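Side-chain contacts in protein arginine N-methyltransferase SFM1 (Saccharomyces cerevisiae, PDB 5C74), which transfers a methyl group from S-adenosyl-L-methionine to an arginine of ribosomal protein S3, leaving it monomethylated: residues Ile5-Glu9 against Glu10-Glu14; Trp15-Leu18 against Glu19-Ile23; Ser40-Glu43 against Lys44-Pro47; Pro113-Arg116 against Thr117-Leu120. All blocks are in the same frame, centred on the assembly; numbering follows the deposited sequence.

Contact 1 of 4, residues Ile5-Glu9 against Glu10-Glu14; sequences IEHME and EGFSE
His7 and Phe12 lie face against face in an offset stack, their ring centroids 4.3 Å apart and their planes only 15° from parallel. The imidazole is displaced, with its NE2 above the middle of the phenyl ring and Phe12 CE2 near the rim of the imidazole; His7 CE1 comes within 3.7 Å of Phe12 CD2. With its CG anti to the backbone N (chi1 -174°), His7 reaches forward across the turn. There its edge is used as well: NE2 donates in the ring plane to the backbone, 2.9 Å from Gly11 O. The stack sets the tilt of the imidazole, and this bond, with a second one between ND1 and Tyr20 OH, limits its rotation. Replacing His7 by alanine would probably leave Gly11 O and Tyr20 OH without their imidazole partner and strip the stack from that face of Phe12. Two waters knit the turn: one bridges Gly11 O and Ser13 N, lying 3.0 Å from Ser13 N, and the other donates to Glu9 O at 2.8 Å and is held weakly by Gly11 N. Ser13 OG in turn caps Val16 N at the start of the next helix. The turn thus leads from strand 2-6 into helix 14-27, with Phe12 packed between Leu34 of strand 32-35, Pro47, and Ile17 and Tyr20 of the helix, while Phe12 O meets Lys202 of the second subunit.

Contact 2 of 4, residues Trp15-Leu18 against Glu19-Ile23; sequences WVIL and EYSQI
Val16 sets one methyl over the face of the Tyr20 ring, a CH-pi contact between residues one helical turn apart: CG1 stands 3.6 Å from the ring centroid, 19° off its normal and shifted toward CE2. The two side chains run side by side in the same direction. On the next flank Glu19 meets the rim of the Trp15 indole, with Glu19 OE1 3.5 Å from Trp15 CZ3 and the carboxylate turned 79° from the indole plane. Trp15 CG sits between its backbone N and carbonyl carbon (chi1 65°), which lays a face of the indole against Val16 CG2. Ser21 OG turns back to Ile17 O, 2.7 Å away, so that this carbonyl accepts twice, the hydroxyl and Ser21 N arriving from opposite faces of its plane. Beneath the side chains the helix bonds fix this spacing; Tyr20 N donates almost straight to Val16 O at 2.8 Å. A leucine in place of Tyr20 would probably cost Val16 its aromatic face and His7 its hydroxyl partner. Helix 14-27 is the crossover between strands 2-6 and 32-35 in the parallel sheet of the SPOUT-family domain, with Leu50 of helix 48-52 against Tyr20 and Met196 and Leu199 of helix 196-205 against Trp15.

Contact 3 of 4, residues Ser40-Glu43 against Lys44-Pro47; sequences STTE and KDIP
Thr42 N lies near the plane of the Asp45 carboxylate at its OD2 edge, with Thr41 CA to one side of that plane, 3.5 Å from Asp45 OD2, and Thr42 O and a water to the other. OD2 accepts from Thr42 N at 2.9 Å through its anti lone pair, in a bond bent by only 12° from straight. The element is a short 3-10 turn in the loop between strand 32-35 and helix 48-52. Two bonds of the 3-10 kind follow one another, from Asp45 N to Thr42 O and from Ile46 N to Glu43 O, the second 3.0 Å long; in both the donor stands above the plane of the carbonyl rather than on a lone pair. Thr42 OG1, standing between its own backbone N and carbonyl carbon (chi1 73°), faces the same turn and takes a weak bond from Lys44 N at 3.4 Å, a loose ST turn. The Asp45 side chain thus reaches back to the first amide of the turn, and that of Thr42 forward to Lys44 N. Thr41 crosses Ile46 at about a right angle, and its CG2 is 4.0 Å from Ile46 CD1, while its hydroxyl bonds to Pro38 O. Ile46 is the buried residue of this largely surface turn and packs on Phe12, Leu51 and Trp57. The water ties the two polar side chains together, 2.7 Å from Thr42 OG1 and donating to Asp45 OD2 at 2.6 Å.

Contact 4 of 4, residues Pro113-Arg116 against Thr117-Leu120; sequences PRDR and TKEL
The N terminus of helix 116-123 is capped by Asp115 and flanked by a salt-bridge network of Arg114, Arg116 and Glu119. Asp115 OD1 accepts from Lys118 N at 3.1 Å, the amide meeting it from above the carboxylate plane, and a water that donates to the same oxygen accepts from Thr117 N. On another side of the turn Arg114 grips Glu119 side-on with two nitrogens, NE to OE2 and NH2 to OE1, both 2.9 Å. The guanidinium and carboxylate are nearly coplanar, 29° apart, and NE uses the syn lone pair of OE2. Arg116 comes to the same carboxylate from a different direction: its chain bends at chi2 (54°), and NH1 reaches Glu119 OE1 at 3.0 Å, nearly along the C-O bond, with the guanidinium plane 86° from the carboxylate. One face of that guanidinium rests on Leu120, NH2 being 3.7 Å from Leu120 CD2. OE1 therefore takes two arginine donors, while OE2 takes one and also a water, 2.7 Å away, which accepts from Asp115 N. Arg116 has a further mate in Glu6 of strand 2-6, to which NE forms a salt bridge, so its charge is shared between strand and helix. Leu120 and Thr117 face Leu82 of strand 80-83. Two cations around one carboxylate, close to a helix start, would probably keep Glu119 ionised and hold its plane fixed against rotation.

Overall arrangement
All four contacts are local and follow one another along the chain, so none nests in or crosses another. Contact 1 closes the turn after strand 2-6, and contact 2 continues at once into helix 14-27; together they make the start of the beta-alpha-beta unit that ends in strand 32-35. Contact 3 closes the turn leading to helix 48-52 and packs its Ile46 and Pro47 on Phe12 of contact 1, Pro47 also touching Ile17 of contact 2. Contact 4, opening helix 116-123, lies about 24 Å from contact 2 between centres and reaches the others through contact 1, where Arg116 meets Glu6. Contact 1 thus touches all three others.

Contact 1 of 4, residues Ile5-Glu9 against Glu10-Glu14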
loop_
_atom_site.group_PDB
_atom_site.type_symbol
_atom_site.label_atom_id
_atom_site.label_comp_id
_atom_site.label_asym_id
_atom_site.label_seq_id
_atom_site.Cartn_x
_atom_site.Cartn_y
_atom_site.Cartn_z
ATOM N N ILE A 5 -6.882 -13.342 5.392
ATOM C CA ILE A 5 -5.634 -12.848 4.816
ATOM C C ILE A 5 -4.869 -12.106 5.884
ATOM O O ILE A 5 -5.379 -11.147 6.450
ATOM C CB ILE A 5 -5.876 -11.893 3.616
ATOM C CG1 ILE A 5 -6.623 -12.609 2.489
ATOM C CG2 ILE A 5 -4.548 -11.336 3.106
ATOM C CD1 ILE A 5 -7.055 -11.684 1.378
ATOM N N GLU A 6 -3.657 -12.542 6.179
ATOM C CA GLU A 6 -2.843 -11.798 7.126
ATOM C C GLU A 6 -2.309 -10.568 6.407
ATOM O O GLU A 6 -1.610 -10.689 5.404
ATOM C CB GLU A 6 -1.690 -12.647 7.657
ATOM C CG GLU A 6 -2.127 -13.888 8.437
ATOM C CD GLU A 6 -0.994 -14.468 9.263
ATOM O OE1 GLU A 6 0.114 -14.654 8.700
ATOM O OE2 GLU A 6 -1.205 -14.706 10.479
ATOM N N HIS A 7 -2.627 -9.388 6.919
ATOM C CA HIS A 7 -2.190 -8.157 6.278
ATOM C C HIS A 7 -1.207 -7.520 7.230
ATOM O O HIS A 7 -1.573 -6.644 7.986
ATOM C CB HIS A 7 -3.374 -7.224 5.981
ATOM C CG HIS A 7 -2.998 -5.998 5.196
ATOM N ND1 HIS A 7 -3.150 -5.915 3.827
ATOM C CD2 HIS A 7 -2.468 -4.810 5.589
ATOM C CE1 HIS A 7 -2.730 -4.729 3.409
ATOM N NE2 HIS A 7 -2.314 -4.040 4.459
ATOM N N MET A 8 0.033 -7.998 7.205
ATOM C CA MET A 8 1.011 -7.654 8.232
ATOM C C MET A 8 1.966 -6.578 7.740
ATOM O O MET A 8 3.188 -6.733 7.794
ATOM C CB MET A 8 1.797 -8.895 8.660
ATOM C CG MET A 8 0.926 -10.029 9.263
ATOM S SD MET A 8 1.828 -11.575 9.614
ATOM C CE MET A 8 2.803 -11.091 11.036
ATOM N N GLU A 9 1.401 -5.498 7.238
ATOM C CA GLU A 9 2.210 -4.407 6.726
ATOM C C GLU A 9 1.416 -3.146 6.918
ATOM O O GLU A 9 0.187 -3.170 6.980
ATOM C CB GLU A 9 2.565 -4.612 5.246
ATOM C CG GLU A 9 1.362 -4.491 4.311
ATOM C CD GLU A 9 1.690 -4.805 2.856
ATOM O OE1 GLU A 9 0.778 -5.264 2.133
ATOM O OE2 GLU A 9 2.847 -4.588 2.435
ATOM N N GLU A 10 2.123 -2.036 7.035
ATOM C CA GLU A 10 1.475 -0.751 7.145
ATOM C C GLU A 10 0.966 -0.341 5.764
ATOM O O GLU A 10 1.691 -0.464 4.781
ATOM C CB GLU A 10 2.463 0.285 7.681
ATOM C CG GLU A 10 1.861 1.635 7.914
ATOM C CD GLU A 10 0.766 1.587 8.947
ATOM O OE1 GLU A 10 -0.239 2.307 8.770
ATOM O OE2 GLU A 10 0.917 0.831 9.933
ATOM N N GLY A 11 -0.273 0.131 5.690
ATOM C CA GLY A 11 -0.778 0.713 4.462
ATOM C C GLY A 11 -1.431 -0.256 3.495
ATOM O O GLY A 11 -1.220 -1.465 3.558
ATOM N N PHE A 12 -2.234 0.302 2.598
ATOM C CA PHE A 12 -2.880 -0.442 1.530
ATOM C C PHE A 12 -2.496 0.183 0.207
ATOM O O PHE A 12 -2.925 1.288 -0.091
ATOM C CB PHE A 12 -4.404 -0.415 1.675
ATOM C CG PHE A 12 -4.916 -1.119 2.903
ATOM C CD1 PHE A 12 -4.806 -0.529 4.156
ATOM C CD2 PHE A 12 -5.536 -2.356 2.793
ATOM C CE1 PHE A 12 -5.283 -1.168 5.287
ATOM C CE2 PHE A 12 -6.020 -3.009 3.926
ATOM C CZ PHE A 12 -5.887 -2.419 5.168
ATOM N N SER A 13 -1.696 -0.521 -0.578
ATOM C CA SER A 13 -1.350 -0.029 -1.907
ATOM C C SER A 13 -2.580 -0.040 -2.808
ATOM O O SER A 13 -3.542 -0.763 -2.548
ATOM C CB SER A 13 -0.253 -0.875 -2.511
ATOM O OG SER A 13 -0.772 -2.155 -2.812
ATOM N N GLU A 14 -2.554 0.756 -3.869
ATOM C CA GLU A 14 -3.715 0.850 -4.734
ATOM C C GLU A 14 -4.043 -0.509 -5.350
ATOM O O GLU A 14 -5.216 -0.886 -5.415
ATOM C CB GLU A 14 -3.490 1.910 -5.820
ATOM C CG GLU A 14 -4.670 2.114 -6.756
ATOM C CD GLU A 14 -5.930 2.631 -6.059
ATOM O OE1 GLU A 14 -5.843 3.155 -4.920
ATOM O OE2 GLU A 14 -7.016 2.512 -6.667
HETATM O O HOH W 1 -0.385 -2.860 0.802
HETATM O O HOH W 2 -2.140 -1.618 7.354
#

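Contact 2 of 4, residues Trp15-Leu18 against Glu19-Ile23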
loop_
_atom_site.group_PDB
_atom_site.type_symbol
_atom_site.label_atom_id
_atom_site.label_comp_id
_atom_site.label_asym_id
_atom_site.label_seq_id
_atom_site.Cartn_x
_atom_site.Cartn_y
_atom_site.Cartn_z
ATOM N N TRP A 15 -3.027 -1.270 -5.754
ATOM C CA TRP A 15 -3.318 -2.561 -6.378
ATOM C C TRP A 15 -3.906 -3.530 -5.354
ATOM O O TRP A 15 -4.800 -4.316 -5.696
ATOM C CB TRP A 15 -2.072 -3.170 -7.054
ATOM C CG TRP A 15 -0.915 -3.553 -6.161
ATOM C CD1 TRP A 15 0.188 -2.796 -5.868
ATOM C CD2 TRP A 15 -0.730 -4.804 -5.489
ATOM N NE1 TRP A 15 1.041 -3.500 -5.046
ATOM C CE2 TRP A 15 0.501 -4.739 -4.805
ATOM C CE3 TRP A 15 -1.496 -5.977 -5.393
ATOM C CZ2 TRP A 15 0.991 -5.798 -4.038
ATOM C CZ3 TRP A 15 -1.003 -7.036 -4.634
ATOM C CH2 TRP A 15 0.225 -6.932 -3.964
ATOM N N VAL A 16 -3.451 -3.452 -4.105
ATOM C CA VAL A 16 -4.033 -4.280 -3.034
ATOM C C VAL A 16 -5.499 -3.909 -2.772
ATOM O O VAL A 16 -6.362 -4.775 -2.565
ATOM C CB VAL A 16 -3.225 -4.148 -1.718
ATOM C CG1 VAL A 16 -4.020 -4.646 -0.534
ATOM C CG2 VAL A 16 -1.901 -4.898 -1.810
ATOM N N ILE A 17 -5.797 -2.616 -2.794
ATOM C CA ILE A 17 -7.187 -2.178 -2.613
ATOM C C ILE A 17 -8.068 -2.724 -3.736
ATOM O O ILE A 17 -9.188 -3.186 -3.497
ATOM C CB ILE A 17 -7.287 -0.643 -2.561
ATOM C CG1 ILE A 17 -6.603 -0.128 -1.282
ATOM C CG2 ILE A 17 -8.761 -0.193 -2.614
ATOM C CD1 ILE A 17 -6.420 1.419 -1.244
ATOM N N LEU A 18 -7.561 -2.698 -4.961
ATOM C CA LEU A 18 -8.333 -3.243 -6.066
ATOM C C LEU A 18 -8.530 -4.749 -5.899
ATOM O O LEU A 18 -9.629 -5.259 -6.162
ATOM C CB LEU A 18 -7.665 -2.940 -7.409
ATOM C CG LEU A 18 -7.540 -1.448 -7.743
ATOM C CD1 LEU A 18 -6.886 -1.290 -9.130
ATOM C CD2 LEU A 18 -8.914 -0.789 -7.718
ATOM N N GLU A 19 -7.480 -5.456 -5.468
ATOM C CA GLU A 19 -7.599 -6.907 -5.266
ATOM C C GLU A 19 -8.555 -7.252 -4.142
ATOM O O GLU A 19 -9.419 -8.127 -4.305
ATOM C CB GLU A 19 -6.234 -7.538 -5.003
ATOM C CG GLU A 19 -5.358 -7.486 -6.257
ATOM C CD GLU A 19 -4.167 -8.442 -6.229
ATOM O OE1 GLU A 19 -3.864 -9.033 -5.157
ATOM O OE2 GLU A 19 -3.548 -8.603 -7.307
ATOM N N TYR A 20 -8.418 -6.580 -3.005
ATOM C CA TYR A 20 -9.353 -6.823 -1.895
ATOM C C TYR A 20 -10.794 -6.494 -2.284
ATOM O O TYR A 20 -11.721 -7.203 -1.885
ATOM C CB TYR A 20 -8.960 -6.011 -0.655
ATOM C CG TYR A 20 -7.711 -6.500 0.049
ATOM C CD1 TYR A 20 -7.066 -7.681 -0.330
ATOM C CD2 TYR A 20 -7.182 -5.786 1.119
ATOM C CE1 TYR A 20 -5.923 -8.107 0.333
ATOM C CE2 TYR A 20 -6.051 -6.204 1.773
ATOM C CZ TYR A 20 -5.429 -7.359 1.395
ATOM O OH TYR A 20 -4.305 -7.734 2.087
ATOM N N SER A 21 -10.989 -5.413 -3.044
ATOM C CA SER A 21 -12.324 -5.037 -3.486
ATOM C C SER A 21 -12.924 -6.138 -4.340
ATOM O O SER A 21 -14.104 -6.452 -4.205
ATOM C CB SER A 21 -12.304 -3.730 -4.286
ATOM O OG SER A 21 -11.854 -2.661 -3.476
ATOM N N GLN A 22 -12.114 -6.708 -5.233
ATOM C CA GLN A 22 -12.592 -7.775 -6.108
ATOM C C GLN A 22 -12.972 -9.003 -5.285
ATOM O O GLN A 22 -14.005 -9.641 -5.529
ATOM C CB GLN A 22 -11.527 -8.136 -7.150
ATOM C CG GLN A 22 -11.964 -9.218 -8.135
ATOM C CD GLN A 22 -12.716 -8.668 -9.319
ATOM O OE1 GLN A 22 -13.235 -7.543 -9.289
ATOM N NE2 GLN A 22 -12.766 -9.456 -10.394
ATOM N N ILE A 23 -12.149 -9.325 -4.294
ATOM C CA ILE A 23 -12.449 -10.461 -3.400
ATOM C C ILE A 23 -13.779 -10.262 -2.665
ATOM O O ILE A 23 -14.629 -11.165 -2.636
ATOM C CB ILE A 23 -11.294 -10.679 -2.392
ATOM C CG1 ILE A 23 -10.051 -11.175 -3.156
ATOM C CG2 ILE A 23 -11.690 -11.655 -1.291
ATOM C CD1 ILE A 23 -8.715 -11.050 -2.388
#

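Contact 3 of 4, residues Ser40-Glu43 against Lys44-Pro47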
loop_
_atom_site.group_PDB
_atom_site.type_symbol
_atom_site.label_atom_id
_atom_site.label_comp_id
_atom_site.label_asym_id
_atom_site.label_seq_id
_atom_site.Cartn_x
_atom_site.Cartn_y
_atom_site.Cartn_z
ATOM N N SER A 40 -1.074 -0.393 15.466
ATOM C CA SER A 40 -1.473 1.018 15.461
ATOM C C SER A 40 -2.684 1.286 14.576
ATOM O O SER A 40 -3.147 2.419 14.475
ATOM C CB SER A 40 -0.305 1.897 14.991
ATOM O OG SER A 40 0.808 1.757 15.854
ATOM N N THR A 41 -3.203 0.251 13.932
ATOM C CA THR A 41 -4.291 0.437 12.975
ATOM C C THR A 41 -5.600 0.848 13.634
ATOM O O THR A 41 -6.006 0.260 14.631
ATOM C CB THR A 41 -4.527 -0.858 12.168
ATOM O OG1 THR A 41 -3.278 -1.302 11.642
ATOM C CG2 THR A 41 -5.516 -0.624 11.037
ATOM N N THR A 42 -6.253 1.871 13.089
ATOM C CA THR A 42 -7.611 2.198 13.500
ATOM C C THR A 42 -8.464 2.270 12.249
ATOM O O THR A 42 -7.951 2.150 11.133
ATOM C CB THR A 42 -7.712 3.531 14.287
ATOM O OG1 THR A 42 -7.525 4.644 13.405
ATOM C CG2 THR A 42 -6.673 3.584 15.392
ATOM N N GLU A 43 -9.769 2.450 12.418
ATOM C CA GLU A 43 -10.631 2.507 11.257
ATOM C C GLU A 43 -10.195 3.586 10.273
ATOM O O GLU A 43 -10.362 3.424 9.071
ATOM C CB GLU A 43 -12.081 2.749 11.655
ATOM C CG GLU A 43 -13.010 2.431 10.508
ATOM C CD GLU A 43 -14.451 2.427 10.922
ATOM O OE1 GLU A 43 -15.118 1.394 10.700
ATOM O OE2 GLU A 43 -14.907 3.456 11.467
ATOM N N LYS A 44 -9.620 4.677 10.778
ATOM C CA LYS A 44 -9.181 5.766 9.905
ATOM C C LYS A 44 -8.117 5.323 8.899
ATOM O O LYS A 44 -7.904 5.973 7.869
ATOM C CB LYS A 44 -8.644 6.934 10.741
ATOM C CG LYS A 44 -9.669 7.529 11.678
ATOM C CD LYS A 44 -9.029 8.499 12.663
ATOM C CE LYS A 44 -10.086 9.163 13.534
ATOM N NZ LYS A 44 -9.481 10.070 14.551
ATOM N N ASP A 45 -7.445 4.220 9.197
ATOM C CA ASP A 45 -6.398 3.719 8.308
ATOM C C ASP A 45 -6.923 2.833 7.183
ATOM O O ASP A 45 -6.170 2.473 6.267
ATOM C CB ASP A 45 -5.357 2.937 9.104
ATOM C CG ASP A 45 -4.594 3.813 10.085
ATOM O OD1 ASP A 45 -3.916 4.748 9.624
ATOM O OD2 ASP A 45 -4.646 3.550 11.307
ATOM N N ILE A 46 -8.194 2.461 7.254
ATOM C CA ILE A 46 -8.762 1.558 6.253
ATOM C C ILE A 46 -9.313 2.352 5.081
ATOM O O ILE A 46 -10.089 3.288 5.279
ATOM C CB ILE A 46 -9.880 0.683 6.853
ATOM C CG1 ILE A 46 -9.430 0.102 8.198
ATOM C CG2 ILE A 46 -10.289 -0.424 5.875
ATOM C CD1 ILE A 46 -8.269 -0.890 8.089
ATOM N N PRO A 47 -8.906 1.994 3.848
ATOM C CA PRO A 47 -9.385 2.732 2.673
ATOM C C PRO A 47 -10.913 2.843 2.658
ATOM O O PRO A 47 -11.602 1.873 2.979
ATOM C CB PRO A 47 -8.869 1.890 1.495
ATOM C CG PRO A 47 -7.598 1.261 2.033
ATOM C CD PRO A 47 -7.903 0.972 3.495
HETATM O O HOH W 3 -4.945 5.404 13.120
#

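Contact 4 of 4, residues Pro113-Arg116 against Thr117-Leu120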
loop_
_atom_site.group_PDB
_atom_site.type_symbol
_atom_site.label_atom_id
_atom_site.label_comp_id
_atom_site.label_asym_id
_atom_site.label_seq_id
_atom_site.Cartn_x
_atom_site.Cartn_y
_atom_site.Cartn_z
ATOM N N PRO A 113 14.806 -12.518 7.493
ATOM C CA PRO A 113 13.955 -13.486 6.800
ATOM C C PRO A 113 13.081 -14.235 7.796
ATOM O O PRO A 113 13.574 -14.616 8.865
ATOM C CB PRO A 113 14.962 -14.430 6.137
ATOM C CG PRO A 113 16.206 -13.621 6.000
ATOM C CD PRO A 113 16.236 -12.734 7.204
ATOM N N ARG A 114 11.815 -14.429 7.458
ATOM C CA ARG A 114 10.906 -15.135 8.353
ATOM C C ARG A 114 10.148 -16.201 7.599
ATOM O O ARG A 114 9.883 -16.054 6.407
ATOM C CB ARG A 114 9.931 -14.157 9.017
ATOM C CG ARG A 114 10.584 -13.245 10.057
ATOM C CD ARG A 114 9.664 -12.107 10.486
ATOM N NE ARG A 114 8.427 -12.590 11.101
ATOM C CZ ARG A 114 7.502 -11.793 11.625
ATOM N NH1 ARG A 114 7.686 -10.470 11.622
ATOM N NH2 ARG A 114 6.395 -12.315 12.154
ATOM N N ASP A 115 9.814 -17.275 8.309
ATOM C CA ASP A 115 9.018 -18.372 7.773
ATOM C C ASP A 115 7.663 -18.332 8.477
ATOM O O ASP A 115 7.494 -18.922 9.543
ATOM C CB ASP A 115 9.733 -19.705 7.999
ATOM C CG ASP A 115 8.961 -20.897 7.459
ATOM O OD1 ASP A 115 7.777 -20.754 7.086
ATOM O OD2 ASP A 115 9.547 -22.002 7.428
ATOM N N ARG A 116 6.724 -17.606 7.890
ATOM C CA ARG A 116 5.441 -17.345 8.533
ATOM C C ARG A 116 4.644 -18.632 8.706
ATOM O O ARG A 116 3.902 -18.792 9.682
ATOM C CB ARG A 116 4.650 -16.315 7.726
ATOM C CG ARG A 116 3.314 -15.899 8.360
ATOM C CD ARG A 116 3.507 -15.422 9.796
ATOM N NE ARG A 116 2.241 -15.042 10.442
ATOM C CZ ARG A 116 2.125 -14.742 11.730
ATOM N NH1 ARG A 116 3.194 -14.762 12.517
ATOM N NH2 ARG A 116 0.937 -14.427 12.236
ATOM N N THR A 117 4.801 -19.554 7.760
ATOM C CA THR A 117 4.141 -20.849 7.879
ATOM C C THR A 117 4.593 -21.530 9.156
ATOM O O THR A 117 3.770 -22.012 9.947
ATOM C CB THR A 117 4.434 -21.739 6.671
ATOM O OG1 THR A 117 3.760 -21.183 5.545
ATOM C CG2 THR A 117 3.933 -23.181 6.911
ATOM N N LYS A 118 5.904 -21.547 9.381
ATOM C CA LYS A 118 6.432 -22.205 10.566
ATOM C C LYS A 118 6.040 -21.462 11.842
ATOM O O LYS A 118 5.768 -22.089 12.873
ATOM C CB LYS A 118 7.962 -22.345 10.477
ATOM C CG LYS A 118 8.553 -23.250 11.554
ATOM C CD LYS A 118 10.060 -23.480 11.337
ATOM C CE LYS A 118 10.583 -24.607 12.216
ATOM N NZ LYS A 118 12.025 -24.907 11.930
ATOM N N GLU A 119 5.999 -20.134 11.775
ATOM C CA GLU A 119 5.547 -19.340 12.912
ATOM C C GLU A 119 4.112 -19.690 13.307
ATOM O O GLU A 119 3.817 -19.896 14.489
ATOM C CB GLU A 119 5.645 -17.846 12.594
ATOM C CG GLU A 119 7.075 -17.336 12.526
ATOM C CD GLU A 119 7.163 -15.866 12.114
ATOM O OE1 GLU A 119 6.111 -15.205 12.012
ATOM O OE2 GLU A 119 8.298 -15.377 11.889
ATOM N N LEU A 120 3.226 -19.738 12.319
ATOM C CA LEU A 120 1.813 -20.029 12.583
ATOM C C LEU A 120 1.650 -21.414 13.181
ATOM O O LEU A 120 0.948 -21.603 14.177
ATOM C CB LEU A 120 0.994 -19.904 11.302
ATOM C CG LEU A 120 0.635 -18.483 10.858
ATOM C CD1 LEU A 120 0.101 -18.472 9.433
ATOM C CD2 LEU A 120 -0.395 -17.887 11.809
HETATM O O HOH W 4 10.291 -17.039 11.183
HETATM O O HOH W 5 6.246 -19.138 5.062
#